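Long-range contact in mitochondrial edited mRNA stability factor 1 (Trypanosoma brucei, PDB 6NL1), which probably processes the 5' ends of mitochondrial mRNAs as a nudix-type enzyme and helps stabilise edited transcripts: residues 104-109 and 172-177. Residues are numbered along the deposited sequence; the frame is centred on the assembly and turned at random.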
loop_
_atom_site.group_PDB
_atom_site.type_symbol
_atom_site.label_atom_id
_atom_site.label_comp_id
_atom_site.label_asym_id
_atom_site.label_seq_id
_atom_site.Cartn_x
_atom_site.Cartn_y
_atom_site.Cartn_z
ATOM N N TRP A 104 12.829 -1.813 19.877
ATOM C CA TRP A 104 13.816 -1.784 18.812
ATOM C C TRP A 104 13.983 -0.330 18.392
ATOM O O TRP A 104 13.042 0.271 17.871
ATOM C CB TRP A 104 13.328 -2.612 17.629
ATOM C CG TRP A 104 14.234 -2.576 16.433
ATOM C CD1 TRP A 104 15.594 -2.423 16.432
ATOM C CD2 TRP A 104 13.843 -2.695 15.059
ATOM N NE1 TRP A 104 16.070 -2.447 15.148
ATOM C CE2 TRP A 104 15.018 -2.614 14.282
ATOM C CE3 TRP A 104 12.613 -2.865 14.412
ATOM C CZ2 TRP A 104 15.003 -2.698 12.883
ATOM C CZ3 TRP A 104 12.597 -2.948 13.022
ATOM C CH2 TRP A 104 13.787 -2.866 12.274
ATOM N N GLN A 105 15.171 0.229 18.638
ATOM C CA GLN A 105 15.482 1.626 18.311
ATOM C C GLN A 105 16.141 1.694 16.940
ATOM O O GLN A 105 17.257 1.223 16.764
ATOM C CB GLN A 105 16.402 2.243 19.375
ATOM C CG GLN A 105 16.677 3.743 19.167
ATOM C CD GLN A 105 15.391 4.559 18.985
ATOM O OE1 GLN A 105 15.267 5.371 18.060
ATOM N NE2 GLN A 105 14.434 4.341 19.870
ATOM N N THR A 106 15.460 2.284 15.967
ATOM C CA THR A 106 15.921 2.159 14.592
ATOM C C THR A 106 15.605 3.402 13.747
ATOM O O THR A 106 15.377 4.490 14.290
ATOM C CB THR A 106 15.340 0.853 13.951
ATOM O OG1 THR A 106 15.942 0.605 12.673
ATOM C CG2 THR A 106 13.807 0.932 13.805
ATOM N N LYS A 107 15.598 3.237 12.425
ATOM C CA LYS A 107 15.243 4.309 11.492
ATOM C C LYS A 107 14.066 3.889 10.625
ATOM O O LYS A 107 13.842 2.701 10.418
ATOM C CB LYS A 107 16.429 4.616 10.568
ATOM C CG LYS A 107 17.733 4.912 11.284
ATOM C CD LYS A 107 17.730 6.303 11.879
ATOM C CE LYS A 107 19.132 6.707 12.330
ATOM N NZ LYS A 107 19.126 8.084 12.914
ATOM N N ALA A 108 13.339 4.861 10.082
ATOM C CA ALA A 108 12.166 4.556 9.269
ATOM C C ALA A 108 12.519 3.695 8.055
ATOM O O ALA A 108 11.692 2.922 7.566
ATOM C CB ALA A 108 11.455 5.836 8.847
ATOM N N ALA A 109 13.749 3.824 7.574
ATOM C CA ALA A 109 14.200 3.031 6.436
ATOM C C ALA A 109 13.989 1.541 6.710
ATOM O O ALA A 109 13.616 0.790 5.817
ATOM C CB ALA A 109 15.669 3.322 6.134
ATOM N N ILE A 172 12.963 5.998 14.622
ATOM C CA ILE A 172 11.733 5.297 14.959
ATOM C C ILE A 172 11.975 4.320 16.101
ATOM O O ILE A 172 12.958 3.576 16.095
ATOM C CB ILE A 172 11.155 4.528 13.748
ATOM C CG1 ILE A 172 10.858 5.492 12.586
ATOM C CG2 ILE A 172 9.874 3.751 14.158
ATOM C CD1 ILE A 172 9.672 6.462 12.842
ATOM N N THR A 173 11.094 4.347 17.096
ATOM C CA THR A 173 11.139 3.356 18.163
ATOM C C THR A 173 10.018 2.355 17.924
ATOM O O THR A 173 8.847 2.736 17.821
ATOM C CB THR A 173 10.960 4.000 19.552
ATOM O OG1 THR A 173 11.905 5.063 19.710
ATOM C CG2 THR A 173 11.173 2.968 20.653
ATOM N N VAL A 174 10.380 1.080 17.827
ATOM C CA VAL A 174 9.413 0.014 17.598
ATOM C C VAL A 174 9.229 -0.792 18.875
ATOM O O VAL A 174 10.205 -1.212 19.489
ATOM C CB VAL A 174 9.886 -0.926 16.471
ATOM C CG1 VAL A 174 8.909 -2.082 16.276
ATOM C CG2 VAL A 174 10.095 -0.146 15.177
ATOM N N TYR A 175 7.981 -1.000 19.281
ATOM C CA TYR A 175 7.696 -1.833 20.445
ATOM C C TYR A 175 7.050 -3.148 20.030
ATOM O O TYR A 175 6.204 -3.177 19.138
ATOM C CB TYR A 175 6.771 -1.117 21.422
ATOM C CG TYR A 175 7.330 0.153 22.005
ATOM C CD1 TYR A 175 7.921 0.163 23.264
ATOM C CD2 TYR A 175 7.260 1.345 21.300
ATOM C CE1 TYR A 175 8.423 1.326 23.794
ATOM C CE2 TYR A 175 7.756 2.505 21.822
ATOM C CZ TYR A 175 8.337 2.498 23.059
ATOM O OH TYR A 175 8.831 3.675 23.564
ATOM N N LEU A 176 7.451 -4.231 20.690
ATOM C CA LEU A 176 6.865 -5.541 20.450
ATOM C C LEU A 176 6.235 -6.045 21.741
ATOM O O LEU A 176 6.873 -6.031 22.798
ATOM C CB LEU A 176 7.921 -6.543 19.973
ATOM C CG LEU A 176 8.902 -6.197 18.835
ATOM C CD1 LEU A 176 9.756 -7.413 18.525
ATOM C CD2 LEU A 176 8.199 -5.742 17.588
ATOM N N PHE A 177 4.979 -6.477 21.646
ATOM C CA PHE A 177 4.247 -7.056 22.772
ATOM C C PHE A 177 3.834 -8.479 22.426
ATOM O O PHE A 177 3.136 -8.711 21.436
ATOM C CB PHE A 177 2.976 -6.251 23.062
ATOM C CG PHE A 177 3.213 -4.791 23.273
ATOM C CD1 PHE A 177 3.398 -4.288 24.546
ATOM C CD2 PHE A 177 3.256 -3.921 22.189
ATOM C CE1 PHE A 177 3.616 -2.933 24.743
ATOM C CE2 PHE A 177 3.473 -2.571 22.375
ATOM C CZ PHE A 177 3.654 -2.073 23.656
#
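Gln105 and Thr173 face each other as a non-hydrogen-bonded pair of two antiparallel strands, and their side chains supply the hydrogen bond that the two backbones do not form at this pair. From CB the glutamine runs to CG, anti to the backbone N (chi1 -175°), then bends at chi2 (51°), which leaves CD above its own strand, 3.6 Å from Thr173 OG1, with NE2 reaching across. At the tip, Gln105 NE2 donates to Thr173 OG1 at 2.6 Å, with the acceptor almost in the amide plane and the N-H...O angle at 157°. Gln105 OE1 passes 3.5 Å from Ile172 O, a proximity of two acceptors; its hydrogen bond is with Thr138 OG1, which also bonds Thr173 OG1. The three side chains thus form a closed polar network that fixes the rotation of the amide.

Hydrogen-bonded pairs lie on either side of this one, Trp104 with Val174 and Thr106 with Ile172, each joined by two backbone bonds. Their side chains share the other face of the sheet. Trp104 and Val174 lie side by side, Trp104 CE3 meeting Val174 CG2 at 3.8 Å. Thr106 CG2 sits 3.7 Å above the Trp104 ring plane, over its centre, a methyl packed on an indole face within one strand. At the end of the strand, Lys107 is also the N-cap residue of helix 108-111, and Ala108 CB, in the helix, reaches Ile172 CG1 at 3.8 Å. The apolar face is covered further by Ala111 of that helix and by Met190 of helix 180-193, which touches Trp104.

Paired in this way, strands 100-107 and 171-178 are the two central strands of a four-stranded antiparallel sheet with helices packed on one face, an alpha/beta sandwich separate from the mixed sheet of the nudix fold.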